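Local coordinates for gamma-glutamylcyclotransferase (Homo sapiens, PDB 3CRY), which catalyses the release of 5-oxoproline from gamma-glutamyl dipeptides as a homodimer, and may play a significant part in glutathione homeostasis, at residues Phe53-Gln57 against Gly58-Gln62; Lys140-Ile143 against Cys144-Ala147; Pro153-Tyr156 against Gln157-Leu160. The protein carries 1 engineered substitution. One frame throughout, in Å; residues are numbered along the deposited sequence.

Interaction 1 (Phe53-Gln57 against Gly58-Gln62); sequences FGNSQ and GKTSQ
Lys59 N donates to Ser56 O over 3.0 Å in a fairly straight bond (163° at the hydrogen), and one residue back Gly58 N reaches Asn55 O at 3.1 Å with a more bent geometry. These two bonds close two overlapping turns. Two waters carry the pairing further down. One accepts from Ser56 N and donates to Lys59 O; the other accepts from Ser61 N and donates to Asn55 OD1 at 2.8 Å, tying the asparagine side chain to the far arm.

With CG beside the backbone N (chi1 -65°), the Asn55 side chain is laid alongside Thr60, both pointing the same way, with ND2 3.6 Å from Thr60 OG1. Packing is closest where Asn55 CB sits 3.2 Å from Lys59 O. On the outer side, Lys59 CG rests 3.6 Å from Gln57 O before the extended chain leaves the turn. Gln57 turns away as well: its NE2 donates to Gly103 O and to Gln73 O of the second subunit, while Ser56 OG bonds to Met104 O.

Gln57 and Gly58 both have positive phi, the signature of a type I' turn from Ser56 to Lys59. It overlaps a type II turn from Asn55 to Gly58, and together they reverse the chain at the end of strand 49-56, beside the dimer interface.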
ATOM      1  N   PHE A  53      -8.703  -9.238  -9.129  1.00  6.20           N
ATOM      2  CA  PHE A  53      -8.070 -10.536  -8.834  1.00  6.07           C
ATOM      3  C   PHE A  53      -6.855 -10.708  -9.709  1.00  6.20           C
ATOM      4  O   PHE A  53      -6.874 -10.338 -10.881  1.00  7.05           O
ATOM      5  CB  PHE A  53      -9.054 -11.722  -9.038  1.00  5.82           C
ATOM      6  CG  PHE A  53     -10.253 -11.661  -8.125  1.00  5.15           C
ATOM      7  CD1 PHE A  53     -11.334 -10.823  -8.428  1.00  5.31           C
ATOM      8  CD2 PHE A  53     -10.271 -12.368  -6.921  1.00  5.75           C
ATOM      9  CE1 PHE A  53     -12.430 -10.722  -7.563  1.00  6.77           C
ATOM     10  CE2 PHE A  53     -11.378 -12.298  -6.049  1.00  5.08           C
ATOM     11  CZ  PHE A  53     -12.463 -11.466  -6.370  1.00  6.21           C
ATOM     12  N   GLY A  54      -5.793 -11.268  -9.138  1.00  6.72           N
ATOM     13  CA  GLY A  54      -4.598 -11.478  -9.938  1.00  7.64           C
ATOM     14  C   GLY A  54      -3.562 -12.403  -9.368  1.00  7.67           C
ATOM     15  O   GLY A  54      -3.716 -12.962  -8.271  1.00  7.40           O
ATOM     16  N   ASN A  55      -2.495 -12.529 -10.142  1.00  7.70           N
ATOM     17  CA  ASN A  55      -1.349 -13.361  -9.823  1.00  8.78           C
ATOM     18  C   ASN A  55      -0.223 -12.435  -9.394  1.00  9.44           C
ATOM     19  O   ASN A  55       0.392 -11.753 -10.229  1.00  9.36           O
ATOM     20  CB  ASN A  55      -0.953 -14.168 -11.063  1.00  9.07           C
ATOM     21  CG  ASN A  55      -2.030 -15.167 -11.470  1.00 10.98           C
ATOM     22  OD1 ASN A  55      -2.774 -15.665 -10.624  1.00 11.19           O
ATOM     23  ND2 ASN A  55      -2.137 -15.439 -12.780  1.00 11.85           N
ATOM     24  N   SER A  56       0.023 -12.384  -8.090  1.00  9.59           N
ATOM     25  CA  SER A  56       1.017 -11.444  -7.570  1.00  9.32           C
ATOM     26  C   SER A  56       2.400 -11.907  -8.002  1.00  9.98           C
ATOM     27  O   SER A  56       2.713 -13.096  -7.935  1.00  9.51           O
ATOM     28  CB  SER A  56       0.923 -11.346  -6.039  1.00 10.02           C
ATOM     29  OG  SER A  56       1.558 -10.158  -5.582  1.00 10.80           O
ATOM     30  N   GLN A  57       3.229 -10.969  -8.462  1.00 10.31           N
ATOM     31  CA  GLN A  57       4.580 -11.305  -8.944  1.00 11.29           C
ATOM     32  C   GLN A  57       4.514 -12.341 -10.090  1.00 12.16           C
ATOM     33  O   GLN A  57       5.463 -13.106 -10.311  1.00 12.67           O
ATOM     34  CB  GLN A  57       5.477 -11.798  -7.792  1.00 11.21           C
ATOM     35  CG  GLN A  57       5.631 -10.823  -6.611  1.00 11.31           C
ATOM     36  CD  GLN A  57       6.362  -9.545  -7.003  1.00 11.01           C
ATOM     37  OE1 GLN A  57       7.102  -9.517  -7.997  1.00 13.02           O
ATOM     38  NE2 GLN A  57       6.159  -8.487  -6.230  1.00 11.76           N
ATOM     39  N   GLY A  58       3.379 -12.361 -10.793  1.00 12.10           N
ATOM     40  CA  GLY A  58       3.154 -13.286 -11.911  1.00 13.23           C
ATOM     41  C   GLY A  58       2.944 -14.741 -11.491  1.00 13.35           C
ATOM     42  O   GLY A  58       2.929 -15.650 -12.336  1.00 14.43           O
ATOM     43  N   LYS A  59       2.770 -14.987 -10.202  1.00 13.69           N
ATOM     44  CA  LYS A  59       2.725 -16.368  -9.707  1.00 13.66           C
ATOM     45  C   LYS A  59       1.286 -16.764  -9.442  1.00 13.55           C
ATOM     46  O   LYS A  59       0.532 -16.002  -8.836  1.00 13.51           O
ATOM     47  CB  LYS A  59       3.538 -16.525  -8.417  1.00 14.51           C
ATOM     48  CG  LYS A  59       5.008 -16.167  -8.534  1.00 15.47           C
ATOM     49  CD  LYS A  59       5.703 -16.425  -7.206  1.00 20.50           C
ATOM     50  CE  LYS A  59       7.189 -16.192  -7.337  1.00 24.42           C
ATOM     51  NZ  LYS A  59       7.889 -16.634  -6.094  1.00 27.03           N
ATOM     52  N   THR A  60       0.898 -17.948  -9.898  1.00 12.95           N
ATOM     53  CA  THR A  60      -0.442 -18.462  -9.591  1.00 13.18           C
ATOM     54  C   THR A  60      -0.467 -19.148  -8.228  1.00 13.36           C
ATOM     55  O   THR A  60       0.298 -20.089  -7.970  1.00 14.14           O
ATOM     56  CB  THR A  60      -0.899 -19.455 -10.668  1.00 13.14           C
ATOM     57  OG1 THR A  60      -0.981 -18.770 -11.913  1.00 11.92           O
ATOM     58  CG2 THR A  60      -2.280 -20.069 -10.324  1.00 13.66           C
ATOM     59  N   SER A  61      -1.360 -18.673  -7.366  1.00 13.67           N
ATOM     60  CA  SER A  61      -1.521 -19.242  -6.048  1.00 13.48           C
ATOM     61  C   SER A  61      -1.707 -20.749  -6.138  1.00 14.00           C
ATOM     62  O   SER A  61      -2.595 -21.235  -6.837  1.00 13.63           O
ATOM     63  CB  SER A  61      -2.748 -18.660  -5.350  1.00 13.36           C
ATOM     64  OG  SER A  61      -3.009 -19.424  -4.188  1.00 12.40           O
ATOM     65  N   GLN A  62      -0.876 -21.488  -5.419  1.00 14.70           N
ATOM     66  CA  GLN A  62      -1.035 -22.930  -5.454  1.00 15.49           C
ATOM     67  C   GLN A  62      -2.037 -23.435  -4.421  1.00 15.31           C
ATOM     68  O   GLN A  62      -2.428 -24.599  -4.455  1.00 16.26           O
ATOM     69  CB  GLN A  62       0.324 -23.628  -5.395  1.00 16.48           C
ATOM     70  CG  GLN A  62       1.215 -23.398  -6.627  1.00 19.72           C
ATOM     71  CD  GLN A  62       0.526 -23.743  -7.948  1.00 23.81           C
ATOM     72  OE1 GLN A  62       0.346 -24.923  -8.286  1.00 27.29           O
ATOM     73  NE2 GLN A  62       0.144 -22.713  -8.704  1.00 23.95           N
TER
HETATM   74  O   HOH W   1      -2.875 -16.269  -7.887  1.00  9.03           O
HETATM   75  O   HOH W   2      -0.892 -14.827  -6.574  1.00 10.32           O

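Interaction 2 (Lys140-Ile143 against Cys144-Ala147); sequences KKII and CMGA
Cys144 packs back on Lys140 at the tight side of this helical turn. Its SG lies beside the backbone N (chi1 -71°), which sets the sulfur 3.5 Å from Lys140 O and 4.2 Å from Lys140 CG. The lysine runs out fully extended past the sulfur, and its NZ is held by the carbonyls of Lys161 and Ile163. Helix 154-161 packs along this flank, its Leu160 touching Cys144, Ile143 and Ala147. Ala147 CB itself lies 3.5 Å from Ile143 O.

Round the helix, Met145 CG also sits close, 3.3 Å from Lys141 O, and only the pairing of its SD with Ile142 CD1 is slack, at 4.5 Å. This side is covered too: Ile179 of helix 174-181 packs on both residues, and Leu27 touches both as well. The open side belongs to Lys141, which is exposed.

Through the middle run four i to i+4 backbone bonds, from Cys144 N to Lys140 O at 2.9 Å through to Ala147 N on Ile143 O. This is regular alpha-helix, the central part of helix 137-149, wedged between two other helices and adjoining Tyr139 and Ser24, which are inferred to bind substrate.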
ATOM      1  N   LYS A 140     -13.823 -18.040  -5.319  1.00  6.11           N
ATOM      2  CA  LYS A 140     -15.066 -17.268  -5.430  1.00  6.08           C
ATOM      3  C   LYS A 140     -16.121 -17.757  -4.426  1.00  6.74           C
ATOM      4  O   LYS A 140     -16.779 -16.946  -3.764  1.00  7.27           O
ATOM      5  CB  LYS A 140     -15.591 -17.312  -6.882  1.00  6.28           C
ATOM      6  CG  LYS A 140     -16.906 -16.596  -7.021  1.00  7.19           C
ATOM      7  CD  LYS A 140     -17.501 -16.662  -8.417  1.00  6.25           C
ATOM      8  CE  LYS A 140     -18.905 -16.048  -8.378  1.00  6.85           C
ATOM      9  NZ  LYS A 140     -19.591 -16.105  -9.709  1.00  6.54           N
ATOM     10  N   LYS A 141     -16.310 -19.075  -4.341  1.00  6.38           N
ATOM     11  CA  LYS A 141     -17.306 -19.641  -3.447  0.50  7.44           C
ATOM     12  C   LYS A 141     -17.061 -19.213  -2.004  1.00  7.17           C
ATOM     13  O   LYS A 141     -17.986 -18.777  -1.316  1.00  7.13           O
ATOM     14  CB  LYS A 141     -17.347 -21.163  -3.577  0.50  7.63           C
ATOM     15  CG  LYS A 141     -18.141 -21.639  -4.790  0.50  8.14           C
ATOM     16  CD  LYS A 141     -18.117 -23.163  -4.923  0.50 10.05           C
ATOM     17  CE  LYS A 141     -19.082 -23.648  -5.994  0.50 13.03           C
ATOM     18  NZ  LYS A 141     -18.479 -23.573  -7.336  0.50 13.53           N
ATOM     19  N   ILE A 142     -15.813 -19.324  -1.559  1.00  7.13           N
ATOM     20  CA  ILE A 142     -15.458 -18.919  -0.178  1.00  7.66           C
ATOM     21  C   ILE A 142     -15.770 -17.430   0.070  1.00  7.05           C
ATOM     22  O   ILE A 142     -16.370 -17.069   1.085  1.00  6.51           O
ATOM     23  CB  ILE A 142     -13.991 -19.265   0.138  1.00  8.67           C
ATOM     24  CG1 ILE A 142     -13.780 -20.785   0.137  1.00 10.39           C
ATOM     25  CG2 ILE A 142     -13.528 -18.632   1.464  1.00  8.64           C
ATOM     26  CD1 ILE A 142     -14.435 -21.541   1.265  1.00 12.59           C
ATOM     27  N   ILE A 143     -15.404 -16.580  -0.890  1.00  5.71           N
ATOM     28  CA  ILE A 143     -15.707 -15.142  -0.804  1.00  5.67           C
ATOM     29  C   ILE A 143     -17.210 -14.893  -0.717  1.00  5.55           C
ATOM     30  O   ILE A 143     -17.670 -14.125   0.132  1.00  5.59           O
ATOM     31  CB  ILE A 143     -15.047 -14.387  -1.995  1.00  6.33           C
ATOM     32  CG1 ILE A 143     -13.533 -14.309  -1.740  1.00  6.07           C
ATOM     33  CG2 ILE A 143     -15.624 -12.962  -2.183  1.00  7.28           C
ATOM     34  CD1 ILE A 143     -12.717 -13.805  -2.930  1.00  6.63           C
ATOM     35  N   CYS A 144     -17.981 -15.542  -1.591  1.00  6.15           N
ATOM     36  CA  CYS A 144     -19.441 -15.363  -1.567  1.00  7.38           C
ATOM     37  C   CYS A 144     -20.074 -15.870  -0.255  1.00  7.86           C
ATOM     38  O   CYS A 144     -20.983 -15.218   0.325  1.00  8.09           O
ATOM     39  CB  CYS A 144     -20.074 -16.028  -2.789  1.00  8.06           C
ATOM     40  SG  CYS A 144     -19.710 -15.116  -4.295  1.00  9.11           S
ATOM     41  N   MET A 145     -19.568 -16.992   0.240  1.00  7.35           N
ATOM     42  CA  MET A 145     -20.038 -17.547   1.529  1.00  8.91           C
ATOM     43  C   MET A 145     -19.786 -16.583   2.680  1.00  8.53           C
ATOM     44  O   MET A 145     -20.662 -16.359   3.519  1.00  8.16           O
ATOM     45  CB  MET A 145     -19.343 -18.872   1.825  1.00  8.66           C
ATOM     46  CG  MET A 145     -19.888 -20.033   1.004  1.00 10.02           C
ATOM     47  SD  MET A 145     -18.922 -21.543   1.260  1.00 14.51           S
ATOM     48  CE  MET A 145     -19.168 -21.842   3.011  1.00 14.16           C
ATOM     49  N   GLY A 146     -18.577 -16.024   2.704  1.00  7.16           N
ATOM     50  CA  GLY A 146     -18.201 -15.081   3.768  1.00  6.41           C
ATOM     51  C   GLY A 146     -19.038 -13.810   3.698  1.00  7.08           C
ATOM     52  O   GLY A 146     -19.445 -13.263   4.733  1.00  6.28           O
ATOM     53  N   ALA A 147     -19.288 -13.326   2.479  1.00  5.96           N
ATOM     54  CA  ALA A 147     -20.064 -12.096   2.300  1.00  7.28           C
ATOM     55  C   ALA A 147     -21.488 -12.295   2.837  1.00  7.49           C
ATOM     56  O   ALA A 147     -22.065 -11.414   3.481  1.00  7.66           O
ATOM     57  CB  ALA A 147     -20.077 -11.690   0.819  1.00  6.84           C
TER

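Interaction 3 (Pro153-Tyr156 against Gln157-Leu160); sequences PLEY and QEKL
Tyr156 swings its ring across to Leu160 because CG stands opposite the backbone N (chi1 -172°), while Leu160 CG lies beside its own N (chi1 -64°). This is an i to i+4 pair in the short alpha-helix 154-161, with Pro153 at the N-cap position. The two side chains meet obliquely, and Tyr156 CE2 lies 3.7 Å from Leu160 CD1. Leu51 of strand 49-56 touches both residues, and Trp80 meets the tyrosine ring at an inclined angle, which buries this side of the helix. An alanine in place of Tyr156 is likely to open a gap beside Leu160 and leave Leu51 and Trp80 without their aromatic neighbour.

Backbone bonds of the same spacing hold the turn. Gln157 N donates to Pro153 O at 3.0 Å, and Leu160 N meets Tyr156 O at 3.0 Å.

Glu155 and Glu158 face the exposed side. In the modelled conformer the Glu155 side chain crosses that of Glu158 at about a right angle, their carboxylate planes 63° apart; Glu158 OE2 forms a salt bridge with Lys161. Gln157 lies toward helix 137-149, touching Lys148; its NE2 passes Leu154 CD2 at 3.9 Å and bonds to Leu152 O, just ahead of the helix. A water bridges the outer face, donating to Leu154 O at 3.0 Å and to Glu158 OE2 at 3.2 Å.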
ATOM      1  N   PRO A 153     -23.834  -5.845   2.335  1.00 10.28           N
ATOM      2  CA  PRO A 153     -25.069  -5.432   1.637  1.00 10.42           C
ATOM      3  C   PRO A 153     -25.445  -6.364   0.485  1.00 11.63           C
ATOM      4  O   PRO A 153     -24.578  -6.838  -0.258  1.00 10.65           O
ATOM      5  CB  PRO A 153     -24.741  -4.000   1.156  1.00 10.38           C
ATOM      6  CG  PRO A 153     -23.764  -3.501   2.228  1.00 10.59           C
ATOM      7  CD  PRO A 153     -22.873  -4.728   2.438  1.00  9.95           C
ATOM      8  N   LEU A 154     -26.741  -6.643   0.338  1.00 12.46           N
ATOM      9  CA  LEU A 154     -27.157  -7.651  -0.634  1.00 13.49           C
ATOM     10  C   LEU A 154     -26.760  -7.269  -2.054  1.00 13.54           C
ATOM     11  O   LEU A 154     -26.457  -8.146  -2.868  1.00 13.00           O
ATOM     12  CB  LEU A 154     -28.673  -7.954  -0.523  1.00 14.56           C
ATOM     13  CG  LEU A 154     -29.157  -8.451   0.859  1.00 17.43           C
ATOM     14  CD1 LEU A 154     -30.624  -8.119   1.064  1.00 20.77           C
ATOM     15  CD2 LEU A 154     -28.928  -9.952   1.089  1.00 20.13           C
ATOM     16  N   GLU A 155     -26.746  -5.973  -2.366  1.00 13.28           N
ATOM     17  CA  GLU A 155     -26.344  -5.570  -3.705  0.50 13.31           C
ATOM     18  C   GLU A 155     -24.845  -5.771  -3.945  1.00 12.50           C
ATOM     19  O   GLU A 155     -24.428  -6.078  -5.069  1.00 12.13           O
ATOM     20  CB  GLU A 155     -26.788  -4.153  -4.060  0.50 14.42           C
ATOM     21  CG  GLU A 155     -26.553  -3.808  -5.534  0.50 16.19           C
ATOM     22  CD  GLU A 155     -26.703  -5.002  -6.506  0.50 19.46           C
ATOM     23  OE1 GLU A 155     -25.721  -5.279  -7.242  0.50 17.80           O
ATOM     24  OE2 GLU A 155     -27.790  -5.651  -6.552  0.50 19.91           O
ATOM     25  N   TYR A 156     -24.037  -5.645  -2.889  1.00 11.17           N
ATOM     26  CA  TYR A 156     -22.618  -5.977  -3.033  1.00  9.52           C
ATOM     27  C   TYR A 156     -22.443  -7.485  -3.209  1.00  9.36           C
ATOM     28  O   TYR A 156     -21.609  -7.926  -3.997  1.00  9.25           O
ATOM     29  CB  TYR A 156     -21.780  -5.437  -1.869  1.00  9.23           C
ATOM     30  CG  TYR A 156     -20.287  -5.593  -2.099  1.00  9.24           C
ATOM     31  CD1 TYR A 156     -19.585  -4.690  -2.922  1.00  9.40           C
ATOM     32  CD2 TYR A 156     -19.576  -6.637  -1.500  1.00  8.26           C
ATOM     33  CE1 TYR A 156     -18.239  -4.821  -3.145  1.00  7.69           C
ATOM     34  CE2 TYR A 156     -18.202  -6.784  -1.716  1.00  6.93           C
ATOM     35  CZ  TYR A 156     -17.534  -5.858  -2.541  1.00  8.36           C
ATOM     36  OH  TYR A 156     -16.189  -5.973  -2.795  1.00  9.41           O
ATOM     37  N   GLN A 157     -23.221  -8.282  -2.469  1.00  9.12           N
ATOM     38  CA  GLN A 157     -23.221  -9.723  -2.674  1.00  9.45           C
ATOM     39  C   GLN A 157     -23.541 -10.120  -4.131  1.00 10.14           C
ATOM     40  O   GLN A 157     -22.927 -11.043  -4.661  1.00  9.35           O
ATOM     41  CB  GLN A 157     -24.202 -10.396  -1.716  1.00  8.93           C
ATOM     42  CG  GLN A 157     -23.778 -10.298  -0.253  1.00  9.45           C
ATOM     43  CD  GLN A 157     -24.619 -11.194   0.638  1.00 10.61           C
ATOM     44  OE1 GLN A 157     -24.816 -12.397   0.355  1.00 10.15           O
ATOM     45  NE2 GLN A 157     -25.138 -10.615   1.716  1.00 10.38           N
ATOM     46  N   GLU A 158     -24.478  -9.406  -4.770  1.00 10.60           N
ATOM     47  CA  GLU A 158     -24.774  -9.642  -6.186  1.00 11.18           C
ATOM     48  C   GLU A 158     -23.578  -9.353  -7.102  1.00 10.78           C
ATOM     49  O   GLU A 158     -23.313 -10.101  -8.044  1.00 10.70           O
ATOM     50  CB  GLU A 158     -26.027  -8.846  -6.615  1.00 11.61           C
ATOM     51  CG  GLU A 158     -27.321  -9.419  -6.026  1.00 14.44           C
ATOM     52  CD  GLU A 158     -27.535 -10.883  -6.375  1.00 18.98           C
ATOM     53  OE1 GLU A 158     -27.534 -11.223  -7.587  1.00 22.89           O
ATOM     54  OE2 GLU A 158     -27.679 -11.700  -5.435  1.00 20.76           O
ATOM     55  N   LYS A 159     -22.840  -8.279  -6.809  1.00 10.42           N
ATOM     56  CA  LYS A 159     -21.609  -7.977  -7.517  1.00 11.50           C
ATOM     57  C   LYS A 159     -20.576  -9.122  -7.377  1.00  9.58           C
ATOM     58  O   LYS A 159     -19.958  -9.536  -8.359  1.00  8.95           O
ATOM     59  CB  LYS A 159     -21.001  -6.665  -7.015  1.00 11.26           C
ATOM     60  CG  LYS A 159     -21.731  -5.413  -7.440  1.00 15.87           C
ATOM     61  CD  LYS A 159     -20.883  -4.159  -7.116  1.00 15.21           C
ATOM     62  CE  LYS A 159     -19.510  -4.110  -7.851  1.00 20.29           C
ATOM     63  NZ  LYS A 159     -18.880  -2.734  -7.778  1.00 20.08           N
ATOM     64  N   LEU A 160     -20.381  -9.627  -6.156  1.00  8.86           N
ATOM     65  CA  LEU A 160     -19.468 -10.765  -5.970  1.00  7.72           C
ATOM     66  C   LEU A 160     -19.916 -12.012  -6.739  1.00  8.36           C
ATOM     67  O   LEU A 160     -19.099 -12.715  -7.350  1.00  8.21           O
ATOM     68  CB  LEU A 160     -19.326 -11.138  -4.486  1.00  7.47           C
ATOM     69  CG  LEU A 160     -18.684 -10.028  -3.642  1.00  7.82           C
ATOM     70  CD1 LEU A 160     -18.833 -10.416  -2.155  1.00  8.07           C
ATOM     71  CD2 LEU A 160     -17.221  -9.760  -4.062  1.00  8.70           C
TER
HETATM   72  O   HOH W   3     -27.903 -10.757  -2.410  1.00 41.70           O

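How the interactions relate
Interactions 2 and 3 lie on consecutive helices that pack together: Ala147 CB is 3.5 Å from Leu160 CD1, and their centres are about 11 Å apart. Both rest on regular i to i+4 bonds, but interaction 2 is packed between two helices, whereas interaction 3 has one buried side, at Tyr156 and Leu160, and one exposed acidic side. Interaction 1 is a surface contact at a strand end, where tight turns and waters replace helical regularity and apolar packing is slight. From the inner part of its strand, Phe53 CE2 meets Ile143 CD1 at 3.7 Å, joining interaction 1 to helix 137-149. Interactions 1 and 3 do not touch, although strand 49-56 reaches both helices.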